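Local coordinates for periplasmic binding protein/LacI transcriptional regulator (Alkaliphilus metalliredigens, PDB 3CTP) that binds D-xylulofuranose in its sugar-binding domain and probably acts as a DNA-binding transcriptional repressor of the LacI family, at residues A[143-155]-A[305-317]. Numbering follows the deposited sequence.
Sequences NHILDNIITISSD and GVLIEDYIMEVKL
Tyr311 N donates to Thr151 O (2.9 Å), and Tyr311 O accepts from Ser153 N. Ser153 O takes Met313 N, and Met313 O takes Asp155 N at 2.8 Å, the most bent of the four at 132°. This ladder joins parallel strands 151-154 and 311-313, neighbours in the mixed sheet of one lobe of a periplasmic-binding-protein-like fold. The chain leaves this lobe for the other and comes back before 311-318. His144 NE2 donates to Asp310 OD1 (2.8 Å), meeting it on the syn side but 33° out of the carboxylate plane. His144 ND1 is hydrogen-bonded to Glu185 OE1. Water 2 also donates to Asp310 OD1 and hydrogen-bonds Thr151 OG1. Water 1 donates to the carbonyls of Asp147 and Ile308. The Asp155 side chain caps a backbone N of helix 156-169. Its OD2 bonds Asn158 ND2 and water 3, which accepts from Val315 N. Ser154 OG is hydrogen-bonded to OE1 of Gln284, a sugar-pocket residue. Ile150 packs CG1 tightly on Ile308 CD1 (3.5 Å), and its CD1 meets Val306 CG2 tip to tip (4.1 Å). Its CG2, opposite the backbone N (chi1 -68°), touches Tyr311 CD1 at 3.9 Å. Cutting Ile150 back to an alanine would probably leave a gap between Ile308, Val306 and the Tyr311 ring.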
ATOM      1  N   ASN A 143     -11.007 -17.307   1.714  1.00  9.37           N
ATOM      2  CA  ASN A 143     -11.242 -18.470   0.878  1.00  8.74           C
ATOM      3  C   ASN A 143     -11.040 -19.735   1.689  1.00 10.37           C
ATOM      4  O   ASN A 143     -10.053 -19.863   2.427  1.00 12.57           O
ATOM      5  CB  ASN A 143     -10.264 -18.490  -0.304  1.00  8.24           C
ATOM      6  CG  ASN A 143     -10.649 -17.538  -1.413  1.00 10.89           C
ATOM      7  OD1 ASN A 143     -11.624 -16.795  -1.323  1.00  9.86           O
ATOM      8  ND2 ASN A 143      -9.861 -17.561  -2.494  1.00 10.94           N
ATOM      9  N   HIS A 144     -11.966 -20.667   1.520  1.00 10.03           N
ATOM     10  CA  HIS A 144     -11.894 -21.956   2.205  1.00  9.42           C
ATOM     11  C   HIS A 144     -10.829 -22.813   1.553  1.00 12.57           C
ATOM     12  O   HIS A 144     -10.764 -22.906   0.333  1.00 16.22           O
ATOM     13  CB  HIS A 144     -13.256 -22.646   2.106  1.00 10.13           C
ATOM     14  CG  HIS A 144     -14.304 -21.983   2.941  1.00 11.43           C
ATOM     15  ND1 HIS A 144     -15.008 -20.875   2.516  1.00 15.22           N
ATOM     16  CD2 HIS A 144     -14.735 -22.241   4.201  1.00 12.55           C
ATOM     17  CE1 HIS A 144     -15.827 -20.476   3.478  1.00 15.32           C
ATOM     18  NE2 HIS A 144     -15.681 -21.287   4.510  1.00 17.72           N
ATOM     19  N   ILE A 145     -10.035 -23.506   2.360  1.00 11.28           N
ATOM     20  CA  ILE A 145      -8.943 -24.290   1.817  1.00 12.31           C
ATOM     21  C   ILE A 145      -9.249 -25.774   1.921  1.00 15.18           C
ATOM     22  O   ILE A 145      -9.430 -26.459   0.894  1.00 16.89           O
ATOM     23  CB  ILE A 145      -7.639 -23.919   2.541  1.00 12.31           C
ATOM     24  CG1 ILE A 145      -7.385 -22.445   2.316  1.00 12.02           C
ATOM     25  CG2 ILE A 145      -6.454 -24.701   1.937  1.00 16.00           C
ATOM     26  CD1 ILE A 145      -6.064 -21.960   2.926  1.00 13.56           C
ATOM     27  N   LEU A 146      -9.340 -26.250   3.149  1.00 14.57           N
ATOM     28  CA  LEU A 146      -9.726 -27.637   3.397  1.00 15.66           C
ATOM     29  C   LEU A 146     -10.676 -27.626   4.571  1.00 16.13           C
ATOM     30  O   LEU A 146     -10.690 -26.666   5.351  1.00 15.15           O
ATOM     31  CB  LEU A 146      -8.513 -28.462   3.762  1.00 16.43           C
ATOM     32  CG  LEU A 146      -7.447 -28.679   2.684  1.00 20.35           C
ATOM     33  CD1 LEU A 146      -6.199 -29.280   3.308  1.00 19.23           C
ATOM     34  CD2 LEU A 146      -7.959 -29.574   1.539  1.00 20.75           C
ATOM     35  N   ASP A 147     -11.443 -28.703   4.720  1.00 15.96           N
ATOM     36  CA  ASP A 147     -12.471 -28.716   5.741  1.00 17.31           C
ATOM     37  C   ASP A 147     -11.869 -28.683   7.144  1.00 15.87           C
ATOM     38  O   ASP A 147     -12.582 -28.421   8.130  1.00 17.15           O
ATOM     39  CB  ASP A 147     -13.345 -29.965   5.569  1.00 18.64           C
ATOM     40  CG  ASP A 147     -14.150 -29.927   4.289  1.00 35.44           C
ATOM     41  OD1 ASP A 147     -14.289 -28.827   3.725  1.00 28.98           O
ATOM     42  OD2 ASP A 147     -14.631 -30.984   3.835  1.00 32.55           O
ATOM     43  N   ASN A 148     -10.571 -28.944   7.259  1.00 13.91           N
ATOM     44  CA  ASN A 148      -9.971 -28.936   8.582  1.00 13.81           C
ATOM     45  C   ASN A 148      -9.151 -27.686   8.879  1.00 12.38           C
ATOM     46  O   ASN A 148      -8.386 -27.667   9.825  1.00 12.69           O
ATOM     47  CB  ASN A 148      -9.167 -30.215   8.860  1.00 17.15           C
ATOM     48  CG  ASN A 148      -7.929 -30.318   8.020  1.00 26.69           C
ATOM     49  OD1 ASN A 148      -7.793 -29.640   7.002  1.00 21.94           O
ATOM     50  ND2 ASN A 148      -7.010 -31.194   8.430  1.00 30.40           N
ATOM     51  N   ILE A 149      -9.384 -26.619   8.101  1.00 10.37           N
ATOM     52  CA  ILE A 149      -8.727 -25.312   8.330  1.00  8.22           C
ATOM     53  C   ILE A 149      -9.802 -24.254   8.556  1.00  9.42           C
ATOM     54  O   ILE A 149     -10.726 -24.122   7.751  1.00 10.18           O
ATOM     55  CB  ILE A 149      -7.851 -24.934   7.114  1.00  8.95           C
ATOM     56  CG1 ILE A 149      -6.662 -25.909   7.025  1.00  9.92           C
ATOM     57  CG2 ILE A 149      -7.376 -23.463   7.199  1.00 12.33           C
ATOM     58  CD1 ILE A 149      -5.876 -25.766   5.712  1.00 12.83           C
ATOM     59  N   ILE A 150      -9.693 -23.525   9.672  1.00  9.04           N
ATOM     60  CA  ILE A 150     -10.653 -22.482  10.014  1.00  9.89           C
ATOM     61  C   ILE A 150     -10.555 -21.336   9.032  1.00  9.55           C
ATOM     62  O   ILE A 150      -9.454 -20.915   8.693  1.00  9.96           O
ATOM     63  CB  ILE A 150     -10.325 -21.903  11.386  1.00 10.45           C
ATOM     64  CG1 ILE A 150     -10.585 -22.968  12.470  1.00 13.16           C
ATOM     65  CG2 ILE A 150     -11.197 -20.635  11.674  1.00 11.23           C
ATOM     66  CD1 ILE A 150     -10.038 -22.559  13.864  1.00 14.91           C
ATOM     67  N   THR A 151     -11.692 -20.810   8.611  1.00  8.44           N
ATOM     68  CA  THR A 151     -11.734 -19.659   7.687  1.00 10.15           C
ATOM     69  C   THR A 151     -12.380 -18.471   8.413  1.00 10.99           C
ATOM     70  O   THR A 151     -13.496 -18.591   8.976  1.00 12.56           O
ATOM     71  CB  THR A 151     -12.592 -20.005   6.443  1.00 12.31           C
ATOM     72  OG1 THR A 151     -12.152 -21.248   5.875  1.00 18.07           O
ATOM     73  CG2 THR A 151     -12.504 -18.905   5.398  1.00 13.62           C
ATOM     74  N   ILE A 152     -11.693 -17.322   8.410  1.00  8.58           N
ATOM     75  CA  ILE A 152     -12.178 -16.103   9.038  1.00  8.44           C
ATOM     76  C   ILE A 152     -12.498 -15.124   7.901  1.00  8.48           C
ATOM     77  O   ILE A 152     -11.723 -14.989   6.953  1.00  9.16           O
ATOM     78  CB  ILE A 152     -11.062 -15.469   9.937  1.00  8.74           C
ATOM     79  CG1 ILE A 152     -10.596 -16.426  11.057  1.00 11.69           C
ATOM     80  CG2 ILE A 152     -11.540 -14.157  10.569  1.00  9.61           C
ATOM     81  CD1 ILE A 152      -9.396 -17.400  10.654  1.00 10.49           C
ATOM     82  N   SER A 153     -13.607 -14.418   8.003  1.00  9.27           N
ATOM     83  CA  SER A 153     -13.967 -13.480   6.955  1.00  9.54           C
ATOM     84  C   SER A 153     -14.854 -12.397   7.499  1.00  9.76           C
ATOM     85  O   SER A 153     -15.351 -12.537   8.612  1.00 10.29           O
ATOM     86  CB  SER A 153     -14.696 -14.251   5.867  1.00 12.41           C
ATOM     87  OG  SER A 153     -14.969 -13.411   4.758  1.00 27.13           O
ATOM     88  N   SER A 154     -15.044 -11.304   6.750  1.00  8.83           N
ATOM     89  CA  SER A 154     -16.123 -10.383   7.084  1.00  8.92           C
ATOM     90  C   SER A 154     -17.439 -10.938   6.542  1.00  9.90           C
ATOM     91  O   SER A 154     -17.437 -11.882   5.764  1.00 10.30           O
ATOM     92  CB  SER A 154     -15.890  -8.998   6.482  1.00  9.72           C
ATOM     93  OG  SER A 154     -14.728  -8.372   7.045  1.00 10.73           O
ATOM     94  N   ASP A 155     -18.554 -10.330   6.940  1.00  8.52           N
ATOM     95  CA  ASP A 155     -19.872 -10.753   6.463  1.00  8.50           C
ATOM     96  C   ASP A 155     -20.132 -10.178   5.082  1.00  9.23           C
ATOM     97  O   ASP A 155     -20.873  -9.215   4.889  1.00  9.87           O
ATOM     98  CB  ASP A 155     -20.936 -10.310   7.482  1.00  9.28           C
ATOM     99  CG  ASP A 155     -22.296 -10.862   7.184  1.00 13.59           C
ATOM    100  OD1 ASP A 155     -22.476 -11.574   6.162  1.00 13.06           O
ATOM    101  OD2 ASP A 155     -23.196 -10.522   7.989  1.00 14.84           O
ATOM    102  N   GLY A 305      -8.470 -26.883  22.152  1.00 16.11           N
ATOM    103  CA  GLY A 305      -9.672 -27.294  21.470  1.00 14.57           C
ATOM    104  C   GLY A 305     -10.383 -26.122  20.855  1.00 13.52           C
ATOM    105  O   GLY A 305     -10.568 -25.075  21.484  1.00 14.12           O
ATOM    106  N   VAL A 306     -10.814 -26.316  19.615  1.00 12.23           N
ATOM    107  CA  VAL A 306     -11.616 -25.317  18.924  1.00 11.09           C
ATOM    108  C   VAL A 306     -12.369 -26.005  17.805  1.00  9.90           C
ATOM    109  O   VAL A 306     -11.794 -26.823  17.100  1.00 10.09           O
ATOM    110  CB  VAL A 306     -10.759 -24.140  18.387  1.00 12.93           C
ATOM    111  CG1 VAL A 306      -9.639 -24.629  17.564  1.00 16.23           C
ATOM    112  CG2 VAL A 306     -11.596 -23.148  17.589  1.00 14.89           C
ATOM    113  N   LEU A 307     -13.651 -25.689  17.650  1.00  8.86           N
ATOM    114  CA  LEU A 307     -14.435 -26.247  16.548  1.00  7.91           C
ATOM    115  C   LEU A 307     -13.961 -25.600  15.256  1.00  9.38           C
ATOM    116  O   LEU A 307     -13.882 -24.369  15.172  1.00  9.81           O
ATOM    117  CB  LEU A 307     -15.927 -25.948  16.767  1.00  7.98           C
ATOM    118  CG  LEU A 307     -16.860 -26.418  15.649  1.00  9.54           C
ATOM    119  CD1 LEU A 307     -16.770 -27.902  15.452  1.00 10.99           C
ATOM    120  CD2 LEU A 307     -18.312 -26.004  15.906  1.00  9.67           C
ATOM    121  N   ILE A 308     -13.642 -26.414  14.247  1.00 10.09           N
ATOM    122  CA  ILE A 308     -13.197 -25.858  12.965  1.00 10.47           C
ATOM    123  C   ILE A 308     -14.402 -25.455  12.146  1.00 11.19           C
ATOM    124  O   ILE A 308     -15.049 -26.308  11.535  1.00 13.03           O
ATOM    125  CB  ILE A 308     -12.331 -26.899  12.225  1.00 10.35           C
ATOM    126  CG1 ILE A 308     -11.187 -27.344  13.111  1.00 13.61           C
ATOM    127  CG2 ILE A 308     -11.830 -26.335  10.910  1.00 14.52           C
ATOM    128  CD1 ILE A 308     -10.339 -26.254  13.544  1.00 18.46           C
ATOM    129  N   GLU A 309     -14.747 -24.163  12.166  1.00  8.93           N
ATOM    130  CA  GLU A 309     -15.951 -23.649  11.529  1.00  9.67           C
ATOM    131  C   GLU A 309     -15.663 -22.226  11.066  1.00 10.89           C
ATOM    132  O   GLU A 309     -14.610 -21.678  11.417  1.00 11.92           O
ATOM    133  CB  GLU A 309     -17.098 -23.596  12.559  1.00  9.68           C
ATOM    134  CG  GLU A 309     -16.798 -22.719  13.781  1.00 10.19           C
ATOM    135  CD  GLU A 309     -17.925 -22.691  14.818  1.00 12.33           C
ATOM    136  OE1 GLU A 309     -19.105 -22.799  14.427  1.00 13.83           O
ATOM    137  OE2 GLU A 309     -17.610 -22.541  16.017  1.00 11.86           O
ATOM    138  N   ASP A 310     -16.585 -21.624  10.310  1.00 11.23           N
ATOM    139  CA  ASP A 310     -16.380 -20.248   9.825  1.00 10.92           C
ATOM    140  C   ASP A 310     -16.516 -19.233  10.956  1.00 11.09           C
ATOM    141  O   ASP A 310     -17.436 -19.319  11.782  1.00 11.04           O
ATOM    142  CB  ASP A 310     -17.445 -19.858   8.797  1.00 12.05           C
ATOM    143  CG  ASP A 310     -17.370 -20.664   7.506  1.00 18.64           C
ATOM    144  OD1 ASP A 310     -16.317 -21.250   7.207  1.00 16.57           O
ATOM    145  OD2 ASP A 310     -18.389 -20.707   6.783  1.00 19.29           O
ATOM    146  N   TYR A 311     -15.614 -18.246  10.962  1.00  9.80           N
ATOM    147  CA  TYR A 311     -15.745 -17.096  11.855  1.00  9.70           C
ATOM    148  C   TYR A 311     -16.053 -15.892  10.995  1.00 11.21           C
ATOM    149  O   TYR A 311     -15.212 -15.510  10.190  1.00 13.25           O
ATOM    150  CB  TYR A 311     -14.436 -16.855  12.611  1.00  8.70           C
ATOM    151  CG  TYR A 311     -14.284 -17.756  13.837  1.00  9.22           C
ATOM    152  CD1 TYR A 311     -14.143 -19.131  13.708  1.00  9.42           C
ATOM    153  CD2 TYR A 311     -14.308 -17.208  15.125  1.00  9.19           C
ATOM    154  CE1 TYR A 311     -14.035 -19.955  14.839  1.00 10.09           C
ATOM    155  CE2 TYR A 311     -14.185 -18.020  16.250  1.00  9.67           C
ATOM    156  CZ  TYR A 311     -14.065 -19.385  16.107  1.00  9.41           C
ATOM    157  OH  TYR A 311     -13.963 -20.152  17.257  1.00 11.31           O
ATOM    158  N   ILE A 312     -17.250 -15.325  11.121  1.00  9.07           N
ATOM    159  CA  ILE A 312     -17.681 -14.231  10.239  1.00  9.38           C
ATOM    160  C   ILE A 312     -17.928 -12.978  11.054  1.00 10.90           C
ATOM    161  O   ILE A 312     -18.734 -12.994  12.003  1.00 11.48           O
ATOM    162  CB  ILE A 312     -18.975 -14.659   9.509  1.00 10.01           C
ATOM    163  CG1 ILE A 312     -18.693 -15.927   8.712  1.00 13.86           C
ATOM    164  CG2 ILE A 312     -19.466 -13.556   8.597  1.00 16.50           C
ATOM    165  CD1 ILE A 312     -19.910 -16.474   7.987  1.00 22.76           C
ATOM    166  N   MET A 313     -17.209 -11.894  10.733  1.00  9.70           N
ATOM    167  CA  MET A 313     -17.312 -10.638  11.487  1.00 10.06           C
ATOM    168  C   MET A 313     -18.290  -9.640  10.854  1.00 11.53           C
ATOM    169  O   MET A 313     -18.357  -9.481   9.640  1.00 11.04           O
ATOM    170  CB  MET A 313     -15.936  -9.911  11.609  1.00 12.19           C
ATOM    171  CG  MET A 313     -14.772 -10.625  12.296  1.00 17.78           C
ATOM    172  SD  MET A 313     -15.061 -11.147  14.020  1.00 18.88           S
ATOM    173  CE  MET A 313     -15.198 -12.767  13.437  1.00  7.51           C
ATOM    174  N   GLU A 314     -19.022  -8.929  11.705  1.00 10.97           N
ATOM    175  CA  GLU A 314     -20.053  -8.008  11.264  1.00 10.21           C
ATOM    176  C   GLU A 314     -19.464  -6.815  10.514  1.00 10.72           C
ATOM    177  O   GLU A 314     -18.429  -6.256  10.914  1.00 11.18           O
ATOM    178  CB  GLU A 314     -20.784  -7.499  12.526  1.00 12.44           C
ATOM    179  CG  GLU A 314     -21.898  -6.498  12.288  1.00 24.28           C
ATOM    180  CD  GLU A 314     -22.605  -6.090  13.580  1.00 24.56           C
ATOM    181  OE1 GLU A 314     -22.233  -6.599  14.654  1.00 29.23           O
ATOM    182  OE2 GLU A 314     -23.518  -5.242  13.517  1.00 30.77           O
ATOM    183  N   VAL A 315     -20.177  -6.400   9.464  1.00 10.60           N
ATOM    184  CA  VAL A 315     -19.838  -5.196   8.688  1.00  9.45           C
ATOM    185  C   VAL A 315     -20.872  -4.102   8.921  1.00 10.87           C
ATOM    186  O   VAL A 315     -21.966  -4.361   9.441  1.00 12.49           O
ATOM    187  CB  VAL A 315     -19.737  -5.504   7.167  1.00  9.23           C
ATOM    188  CG1 VAL A 315     -18.621  -6.534   6.949  1.00 11.29           C
ATOM    189  CG2 VAL A 315     -21.049  -6.027   6.643  1.00 14.97           C
ATOM    190  N   LYS A 316     -20.525  -2.881   8.545  1.00 11.12           N
ATOM    191  CA  LYS A 316     -21.475  -1.784   8.673  1.00 12.16           C
ATOM    192  C   LYS A 316     -21.238  -0.735   7.606  1.00 11.90           C
ATOM    193  O   LYS A 316     -20.117  -0.565   7.118  1.00 11.75           O
ATOM    194  CB  LYS A 316     -21.338  -1.141  10.039  1.00 15.74           C
ATOM    195  CG  LYS A 316     -20.032  -0.457  10.221  1.00 21.33           C
ATOM    196  CD  LYS A 316     -19.833   0.062  11.646  1.00 28.07           C
ATOM    197  CE  LYS A 316     -18.459   0.733  11.735  1.00 30.03           C
ATOM    198  NZ  LYS A 316     -17.804   0.528  13.067  1.00 34.33           N
ATOM    199  N   LEU A 317     -22.304  -0.024   7.259  1.00 11.60           N
ATOM    200  CA  LEU A 317     -22.229   1.030   6.254  1.00 11.62           C
ATOM    201  C   LEU A 317     -21.527   2.263   6.810  1.00 10.90           C
ATOM    202  O   LEU A 317     -21.826   2.699   7.941  1.00 13.19           O
ATOM    203  CB  LEU A 317     -23.658   1.404   5.856  1.00 13.65           C
ATOM    204  CG  LEU A 317     -23.785   2.628   4.966  1.00 15.79           C
ATOM    205  CD1 LEU A 317     -23.280   2.241   3.588  1.00 15.43           C
ATOM    206  CD2 LEU A 317     -25.257   3.023   4.903  1.00 17.78           C
TER
HETATM  207  O   HOH W   1     -14.183 -28.800  10.434  1.00 26.83           O
HETATM  208  O   HOH W   2     -13.998 -22.640   8.025  1.00 20.69           O
HETATM  209  O   HOH W   3     -22.756  -7.932   9.063  1.00 14.82           O